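Local coordinates for uncharacterized protein TP-0789 domain-containing protein (Nitrosomonas europaea ATCC 19718, PDB 3BUU) that is of unknown function but belongs to the LolA superfamily, whose relatives carry lipoproteins across the periplasm, and may likewise bind a lipid-linked or other hydrophobic ligand, at residues Pro22-Thr34 with Glu41-Asn53. Residues are numbered along the deposited sequence; the frame is centred on the assembly and turned at random. Where two conformers were deposited one is given.
Sequences PQDSFQVNVAIRT and EDLYRYQVLSKGN
Phe26 and Ser50 form a hydrogen-bonded pair in an antiparallel hairpin, and similar pairs follow at Val28–Val48, Val30–Tyr46 and Ile32–Tyr44. Ser50 CB makes a CH-pi contact over one face of the Phe26 ring, 3.8 Å from the ring centroid, while Pro22 CD lies near the rim of the opposite face; CG of Phe26 sits between its backbone N and carbonyl carbon (chi1 69°), bringing the ring to Ser50. With an alanine in place of Phe26, Ser50 CB and Pro22 CD would probably lose the ring between them, opening a gap. On the same face of the sheet Val30 CG2 meets Val48 CG2 at 3.9 Å, and Ile32 CD1 touches Tyr46 CE2 at 3.6 Å. The other is more polar. The amides of Gln27 and Gln47 stack, planes 24° apart, with Gln27 OE1 held by Arg213, and a water joins Asn29 OD1 to Gln47 NE2. Leu43 CD1 lies over the centre of one face of the Arg33 guanidinium; Arg33 NH2 is 3.6 Å from Arg45 NH2, a like-charge approach probably eased by the Arg45 NE–Glu62 salt bridge. A buried apolar face backed by partly exposed Gln27, Asn29, Arg45 and Gln47 is consistent with the LolA fold, whose curved sheet encloses a hydrophobic cavity in relatives.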
ATOM      1  N   PRO A  22      -6.622   0.693 -10.459  1.00  7.69           N
ATOM      2  CA  PRO A  22      -7.641  -0.024 -11.178  1.00  8.33           C
ATOM      3  C   PRO A  22      -8.225  -1.128 -10.323  1.00  7.65           C
ATOM      4  O   PRO A  22      -7.483  -1.783  -9.562  1.00  7.40           O
ATOM      5  CB  PRO A  22      -6.888  -0.631 -12.336  1.00 10.93           C
ATOM      6  CG  PRO A  22      -5.648   0.077 -12.448  1.00 10.83           C
ATOM      7  CD  PRO A  22      -5.311   0.653 -11.136  1.00  8.64           C
ATOM      8  N   GLN A  23      -9.535  -1.350 -10.441  1.00  8.37           N
ATOM      9  CA  GLN A  23     -10.201  -2.444  -9.732  1.00  8.86           C
ATOM     10  C   GLN A  23     -10.174  -3.648 -10.654  1.00  8.13           C
ATOM     11  O   GLN A  23     -11.197  -4.084 -11.194  1.00 10.54           O
ATOM     12  CB  GLN A  23     -11.617  -2.040  -9.302  1.00  9.83           C
ATOM     13  CG  GLN A  23     -11.563  -0.778  -8.400  1.00 10.51           C
ATOM     14  CD  GLN A  23     -10.814  -1.019  -7.110  1.00 10.04           C
ATOM     15  OE1 GLN A  23     -11.267  -1.833  -6.297  1.00 13.13           O
ATOM     16  NE2 GLN A  23      -9.639  -0.409  -6.949  1.00  8.92           N
ATOM     17  N   ASP A  24      -8.961  -4.133 -10.871  1.00  7.47           N
ATOM     18  CA  ASP A  24      -8.664  -5.108 -11.891  1.00  7.84           C
ATOM     19  C   ASP A  24      -7.271  -5.629 -11.619  1.00  6.70           C
ATOM     20  O   ASP A  24      -6.556  -5.066 -10.789  1.00  7.20           O
ATOM     21  CB  ASP A  24      -8.745  -4.414 -13.271  1.00 10.25           C
ATOM     22  CG  ASP A  24      -9.063  -5.335 -14.392  1.00 13.66           C
ATOM     23  OD1 ASP A  24      -9.038  -6.575 -14.220  1.00 16.17           O
ATOM     24  OD2 ASP A  24      -9.349  -4.789 -15.464  1.00 17.57           O
ATOM     25  N   SER A  25      -6.884  -6.660 -12.360  0.50  6.38           N
ATOM     26  CA  SER A  25      -5.537  -7.203 -12.283  0.50  6.72           C
ATOM     27  C   SER A  25      -4.522  -6.328 -13.020  0.50  5.54           C
ATOM     28  O   SER A  25      -4.720  -5.973 -14.193  0.50  5.60           O
ATOM     29  CB  SER A  25      -5.553  -8.607 -12.901  0.50  7.17           C
ATOM     30  OG  SER A  25      -6.334  -9.480 -12.116  0.50  7.07           O
ATOM     31  N   PHE A  26      -3.415  -5.987 -12.363  1.00  6.22           N
ATOM     32  CA  PHE A  26      -2.462  -5.100 -12.980  1.00  6.54           C
ATOM     33  C   PHE A  26      -1.053  -5.361 -12.466  1.00  5.80           C
ATOM     34  O   PHE A  26      -0.846  -6.030 -11.451  1.00  6.57           O
ATOM     35  CB  PHE A  26      -2.874  -3.606 -12.797  1.00  7.83           C
ATOM     36  CG  PHE A  26      -2.776  -3.093 -11.390  1.00  7.60           C
ATOM     37  CD1 PHE A  26      -1.572  -2.542 -10.920  1.00  9.14           C
ATOM     38  CD2 PHE A  26      -3.862  -3.121 -10.525  1.00  7.70           C
ATOM     39  CE1 PHE A  26      -1.472  -2.058  -9.615  1.00  9.98           C
ATOM     40  CE2 PHE A  26      -3.728  -2.642  -9.212  1.00  9.28           C
ATOM     41  CZ  PHE A  26      -2.566  -2.108  -8.791  1.00  8.99           C
ATOM     42  N   GLN A  27      -0.098  -4.792 -13.200  0.50  6.22           N
ATOM     43  CA  GLN A  27       1.304  -4.753 -12.856  0.50  6.21           C
ATOM     44  C   GLN A  27       1.689  -3.297 -12.620  0.50  6.72           C
ATOM     45  O   GLN A  27       1.197  -2.390 -13.310  0.50  7.07           O
ATOM     46  CB  GLN A  27       2.091  -5.357 -14.027  0.50  5.67           C
ATOM     47  CG  GLN A  27       3.542  -5.435 -13.712  0.50  6.81           C
ATOM     48  CD  GLN A  27       4.342  -5.940 -14.883  0.50  8.03           C
ATOM     49  OE1 GLN A  27       4.198  -7.080 -15.310  0.50 12.08           O
ATOM     50  NE2 GLN A  27       5.195  -5.080 -15.425  0.50  9.88           N
ATOM     51  N   VAL A  28       2.610  -3.067 -11.680  1.00  6.84           N
ATOM     52  CA  VAL A  28       3.171  -1.744 -11.501  1.00  7.31           C
ATOM     53  C   VAL A  28       4.572  -1.848 -10.928  1.00  6.54           C
ATOM     54  O   VAL A  28       4.871  -2.816 -10.215  1.00  8.01           O
ATOM     55  CB  VAL A  28       2.247  -0.863 -10.630  1.00  7.21           C
ATOM     56  CG1 VAL A  28       2.182  -1.348  -9.192  1.00  7.96           C
ATOM     57  CG2 VAL A  28       2.636   0.607 -10.697  1.00  8.71           C
ATOM     58  N   ASN A  29       5.406  -0.865 -11.229  1.00  7.17           N
ATOM     59  CA  ASN A  29       6.726  -0.763 -10.580  0.70  7.71           C
ATOM     60  C   ASN A  29       6.668   0.275  -9.483  1.00  7.57           C
ATOM     61  O   ASN A  29       6.055   1.327  -9.647  1.00  7.55           O
ATOM     62  CB  ASN A  29       7.805  -0.370 -11.607  0.70  8.34           C
ATOM     63  CG  ASN A  29       7.866  -1.337 -12.771  0.70 11.36           C
ATOM     64  OD1 ASN A  29       7.647  -2.549 -12.635  0.70 16.36           O
ATOM     65  ND2 ASN A  29       8.138  -0.796 -13.936  0.70 15.08           N
ATOM     66  N   VAL A  30       7.345  -0.026  -8.378  1.00  7.57           N
ATOM     67  CA  VAL A  30       7.390   0.877  -7.234  1.00  8.12           C
ATOM     68  C   VAL A  30       8.815   1.119  -6.805  1.00  8.42           C
ATOM     69  O   VAL A  30       9.549   0.152  -6.544  1.00  9.61           O
ATOM     70  CB  VAL A  30       6.592   0.301  -6.023  1.00 10.31           C
ATOM     71  CG1 VAL A  30       6.424   1.394  -4.964  1.00 12.21           C
ATOM     72  CG2 VAL A  30       5.223  -0.234  -6.482  1.00 10.09           C
ATOM     73  N   ALA A  31       9.212   2.383  -6.747  1.00  7.94           N
ATOM     74  CA  ALA A  31      10.534   2.765  -6.247  1.00  7.87           C
ATOM     75  C   ALA A  31      10.307   3.415  -4.889  1.00  7.84           C
ATOM     76  O   ALA A  31       9.402   4.234  -4.763  1.00  9.79           O
ATOM     77  CB  ALA A  31      11.184   3.763  -7.170  1.00  9.33           C
ATOM     78  N   ILE A  32      11.071   3.026  -3.889  1.00  7.26           N
ATOM     79  CA  ILE A  32      10.881   3.542  -2.541  1.00  7.81           C
ATOM     80  C   ILE A  32      12.225   4.113  -2.093  1.00  8.00           C
ATOM     81  O   ILE A  32      13.224   3.396  -2.000  1.00  9.60           O
ATOM     82  CB  ILE A  32      10.422   2.486  -1.546  1.00  8.88           C
ATOM     83  CG1 ILE A  32       9.183   1.786  -2.092  1.00  9.75           C
ATOM     84  CG2 ILE A  32      10.198   3.115  -0.183  1.00  9.79           C
ATOM     85  CD1 ILE A  32       8.578   0.716  -1.124  1.00 10.53           C
ATOM     86  N   ARG A  33      12.238   5.413  -1.816  1.00  7.44           N
ATOM     87  CA  ARG A  33      13.429   6.126  -1.343  0.70  8.24           C
ATOM     88  C   ARG A  33      13.133   6.591   0.069  1.00  7.99           C
ATOM     89  O   ARG A  33      12.260   7.433   0.275  1.00  8.10           O
ATOM     90  CB  ARG A  33      13.694   7.333  -2.253  0.70 10.12           C
ATOM     91  CG  ARG A  33      14.050   6.972  -3.701  0.70 13.05           C
ATOM     92  CD  ARG A  33      14.365   8.171  -4.625  0.70 12.73           C
ATOM     93  NE  ARG A  33      14.958   7.772  -5.906  0.70 16.72           N
ATOM     94  CZ  ARG A  33      14.264   7.273  -6.928  0.70 16.06           C
ATOM     95  NH1 ARG A  33      12.936   7.112  -6.849  0.70 16.05           N
ATOM     96  NH2 ARG A  33      14.907   6.941  -8.042  0.70 17.30           N
ATOM     97  N   THR A  34      13.896   6.092   1.037  1.00  8.11           N
ATOM     98  CA  THR A  34      13.710   6.464   2.429  1.00  7.92           C
ATOM     99  C   THR A  34      14.921   7.222   2.916  1.00  7.91           C
ATOM    100  O   THR A  34      16.053   6.784   2.653  1.00  8.87           O
ATOM    101  CB  THR A  34      13.518   5.240   3.311  1.00  9.05           C
ATOM    102  OG1 THR A  34      12.355   4.518   2.880  1.00  8.72           O
ATOM    103  CG2 THR A  34      13.360   5.579   4.754  1.00  9.79           C
ATOM    104  N   GLU A  41      18.541   5.463   3.364  1.00 17.69           N
ATOM    105  CA  GLU A  41      18.549   4.078   2.916  1.00 17.97           C
ATOM    106  C   GLU A  41      18.973   4.039   1.449  1.00 17.47           C
ATOM    107  O   GLU A  41      18.755   5.014   0.719  1.00 18.56           O
ATOM    108  CB  GLU A  41      17.141   3.467   3.105  1.00 18.48           C
ATOM    109  CG  GLU A  41      16.556   3.571   4.538  1.00 22.02           C
ATOM    110  CD  GLU A  41      17.382   2.864   5.589  1.00 22.98           C
ATOM    111  OE1 GLU A  41      17.965   1.808   5.265  1.00 26.18           O
ATOM    112  OE2 GLU A  41      17.462   3.369   6.741  1.00 25.17           O
ATOM    113  N   ASP A  42      19.538   2.910   1.009  1.00 18.10           N
ATOM    114  CA  ASP A  42      19.679   2.634  -0.408  1.00 17.81           C
ATOM    115  C   ASP A  42      18.290   2.654  -1.064  1.00 16.93           C
ATOM    116  O   ASP A  42      17.267   2.440  -0.416  1.00 16.28           O
ATOM    117  CB  ASP A  42      20.248   1.232  -0.592  1.00 18.79           C
ATOM    118  CG  ASP A  42      21.645   1.070  -0.030  1.00 21.42           C
ATOM    119  OD1 ASP A  42      22.417   2.060   0.018  1.00 25.92           O
ATOM    120  OD2 ASP A  42      21.963  -0.071   0.358  1.00 28.66           O
ATOM    121  N   LEU A  43      18.216   2.897  -2.361  1.00 16.26           N
ATOM    122  CA  LEU A  43      16.900   2.895  -3.031  1.00 15.08           C
ATOM    123  C   LEU A  43      16.394   1.432  -3.084  1.00 12.48           C
ATOM    124  O   LEU A  43      17.205   0.545  -3.275  1.00 12.83           O
ATOM    125  CB  LEU A  43      17.084   3.458  -4.444  1.00 16.53           C
ATOM    126  CG  LEU A  43      16.059   3.148  -5.538  1.00 18.32           C
ATOM    127  CD1 LEU A  43      14.775   3.876  -5.337  1.00 21.08           C
ATOM    128  CD2 LEU A  43      16.601   3.492  -6.911  1.00 20.17           C
ATOM    129  N   TYR A  44      15.098   1.201  -2.885  1.00 10.03           N
ATOM    130  CA  TYR A  44      14.496  -0.096  -3.091  1.00  9.70           C
ATOM    131  C   TYR A  44      13.580  -0.007  -4.296  1.00  8.88           C
ATOM    132  O   TYR A  44      12.918   1.026  -4.515  1.00 10.59           O
ATOM    133  CB  TYR A  44      13.681  -0.507  -1.852  1.00 11.25           C
ATOM    134  CG  TYR A  44      14.506  -1.068  -0.704  1.00 12.71           C
ATOM    135  CD1 TYR A  44      14.389  -2.391  -0.367  1.00 14.60           C
ATOM    136  CD2 TYR A  44      15.466  -0.303  -0.015  1.00 12.92           C
ATOM    137  CE1 TYR A  44      15.134  -2.959   0.661  1.00 16.57           C
ATOM    138  CE2 TYR A  44      16.227  -0.853   1.011  1.00 15.01           C
ATOM    139  CZ  TYR A  44      16.057  -2.189   1.333  1.00 16.07           C
ATOM    140  OH  TYR A  44      16.831  -2.758   2.328  1.00 18.83           O
ATOM    141  N   ARG A  45      13.534  -1.064  -5.092  1.00  9.14           N
ATOM    142  CA  ARG A  45      12.584  -1.114  -6.200  1.00  9.60           C
ATOM    143  C   ARG A  45      11.920  -2.464  -6.239  1.00  8.36           C
ATOM    144  O   ARG A  45      12.570  -3.484  -5.910  1.00  9.88           O
ATOM    145  CB  ARG A  45      13.297  -0.861  -7.535  1.00 11.30           C
ATOM    146  CG  ARG A  45      13.897   0.512  -7.734  1.00 13.90           C
ATOM    147  CD  ARG A  45      14.263   0.665  -9.212  1.00 18.59           C
ATOM    148  NE  ARG A  45      15.137   1.801  -9.459  1.00 22.12           N
ATOM    149  CZ  ARG A  45      14.700   2.991  -9.851  1.00 22.38           C
ATOM    150  NH1 ARG A  45      13.398   3.202 -10.003  1.00 23.45           N
ATOM    151  NH2 ARG A  45      15.552   3.984 -10.070  1.00 26.84           N
ATOM    152  N   TYR A  46      10.647  -2.457  -6.641  1.00  8.49           N
ATOM    153  CA  TYR A  46       9.825  -3.652  -6.661  1.00  8.45           C
ATOM    154  C   TYR A  46       9.008  -3.703  -7.922  1.00  8.72           C
ATOM    155  O   TYR A  46       8.607  -2.677  -8.457  1.00 10.16           O
ATOM    156  CB  TYR A  46       8.814  -3.638  -5.500  1.00  9.38           C
ATOM    157  CG  TYR A  46       9.471  -3.542  -4.141  1.00  9.36           C
ATOM    158  CD1 TYR A  46       9.782  -4.665  -3.414  1.00 10.91           C
ATOM    159  CD2 TYR A  46       9.786  -2.293  -3.581  1.00 11.14           C
ATOM    160  CE1 TYR A  46      10.393  -4.569  -2.177  1.00 13.11           C
ATOM    161  CE2 TYR A  46      10.382  -2.206  -2.332  1.00 12.04           C
ATOM    162  CZ  TYR A  46      10.679  -3.330  -1.654  1.00 14.10           C
ATOM    163  OH  TYR A  46      11.285  -3.236  -0.423  1.00 17.10           O
ATOM    164  N   GLN A  47       8.697  -4.912  -8.368  1.00  9.08           N
ATOM    165  CA  GLN A  47       7.657  -5.122  -9.347  1.00  9.28           C
ATOM    166  C   GLN A  47       6.505  -5.787  -8.620  1.00  8.21           C
ATOM    167  O   GLN A  47       6.709  -6.777  -7.911  1.00  9.83           O
ATOM    168  CB  GLN A  47       8.122  -6.041 -10.481  1.00 11.28           C
ATOM    169  CG  GLN A  47       6.957  -6.250 -11.492  1.00 16.25           C
ATOM    170  CD  GLN A  47       7.138  -7.398 -12.458  1.00 22.55           C
ATOM    171  OE1 GLN A  47       6.833  -8.546 -12.131  1.00 26.44           O
ATOM    172  NE2 GLN A  47       7.572  -7.091 -13.666  1.00 25.51           N
ATOM    173  N   VAL A  48       5.295  -5.268  -8.819  1.00  8.08           N
ATOM    174  CA  VAL A  48       4.102  -5.763  -8.138  1.00  7.71           C
ATOM    175  C   VAL A  48       3.119  -6.313  -9.164  1.00  7.06           C
ATOM    176  O   VAL A  48       2.802  -5.621 -10.142  1.00  8.05           O
ATOM    177  CB  VAL A  48       3.442  -4.637  -7.337  1.00  8.10           C
ATOM    178  CG1 VAL A  48       2.210  -5.169  -6.631  1.00 10.59           C
ATOM    179  CG2 VAL A  48       4.439  -4.094  -6.321  1.00 10.06           C
ATOM    180  N   LEU A  49       2.647  -7.542  -8.923  1.00  6.84           N
ATOM    181  CA  LEU A  49       1.544  -8.149  -9.694  1.00  6.51           C
ATOM    182  C   LEU A  49       0.377  -8.145  -8.700  1.00  6.05           C
ATOM    183  O   LEU A  49       0.397  -8.871  -7.721  1.00  7.43           O
ATOM    184  CB  LEU A  49       1.926  -9.568 -10.085  1.00  7.44           C
ATOM    185  CG  LEU A  49       3.170  -9.677 -10.963  1.00  8.50           C
ATOM    186  CD1 LEU A  49       3.457 -11.154 -11.279  1.00 11.11           C
ATOM    187  CD2 LEU A  49       3.026  -8.866 -12.232  1.00 10.95           C
ATOM    188  N   SER A  50      -0.626  -7.324  -8.980  1.00  6.40           N
ATOM    189  CA  SER A  50      -1.709  -7.067  -8.058  1.00  7.13           C
ATOM    190  C   SER A  50      -3.049  -7.615  -8.566  1.00  6.91           C
ATOM    191  O   SER A  50      -3.522  -7.224  -9.650  1.00  6.87           O
ATOM    192  CB  SER A  50      -1.834  -5.580  -7.846  1.00  8.27           C
ATOM    193  OG  SER A  50      -2.964  -5.228  -7.080  1.00  8.33           O
ATOM    194  N   LYS A  51      -3.680  -8.482  -7.767  1.00  7.86           N
ATOM    195  CA  LYS A  51      -4.958  -9.032  -8.064  1.00  8.20           C
ATOM    196  C   LYS A  51      -5.908  -8.758  -6.889  1.00  7.67           C
ATOM    197  O   LYS A  51      -6.288  -9.645  -6.124  1.00  8.47           O
ATOM    198  CB  LYS A  51      -4.852 -10.510  -8.421  1.00  9.62           C
ATOM    199  CG  LYS A  51      -6.092 -11.050  -9.061  1.00 11.60           C
ATOM    200  CD  LYS A  51      -5.879 -12.485  -9.511  1.00 11.88           C
ATOM    201  CE  LYS A  51      -7.062 -12.964 -10.284  1.00 13.42           C
ATOM    202  NZ  LYS A  51      -6.850 -14.425 -10.548  1.00 12.45           N
ATOM    203  N   GLY A  52      -6.208  -7.476  -6.721  1.00  9.36           N
ATOM    204  CA  GLY A  52      -7.057  -7.021  -5.639  1.00  9.80           C
ATOM    205  C   GLY A  52      -6.435  -7.332  -4.290  1.00  8.64           C
ATOM    206  O   GLY A  52      -5.235  -7.347  -4.110  1.00 11.35           O
ATOM    207  N   ASN A  53      -7.281  -7.604  -3.342  1.00  8.08           N
ATOM    208  CA  ASN A  53      -6.820  -7.956  -2.018  1.00  8.51           C
ATOM    209  C   ASN A  53      -6.722  -9.453  -1.833  1.00 10.08           C
ATOM    210  O   ASN A  53      -6.326  -9.911  -0.759  1.00 12.63           O
ATOM    211  CB  ASN A  53      -7.726  -7.337  -0.969  1.00  9.73           C
ATOM    212  CG  ASN A  53      -7.514  -5.865  -0.800  1.00  8.60           C
ATOM    213  OD1 ASN A  53      -6.627  -5.274  -1.416  1.00  9.33           O
ATOM    214  ND2 ASN A  53      -8.330  -5.258   0.056  1.00 11.90           N
TER
HETATM  215  O   HOH W   1      -5.523  -5.201  -8.173  1.00  7.28           O
HETATM  216  O   HOH W   2       8.913  -4.487 -14.045  1.00 23.37           O
HETATM  217  O   HOH W   3      14.970   3.476   0.286  1.00 14.56           O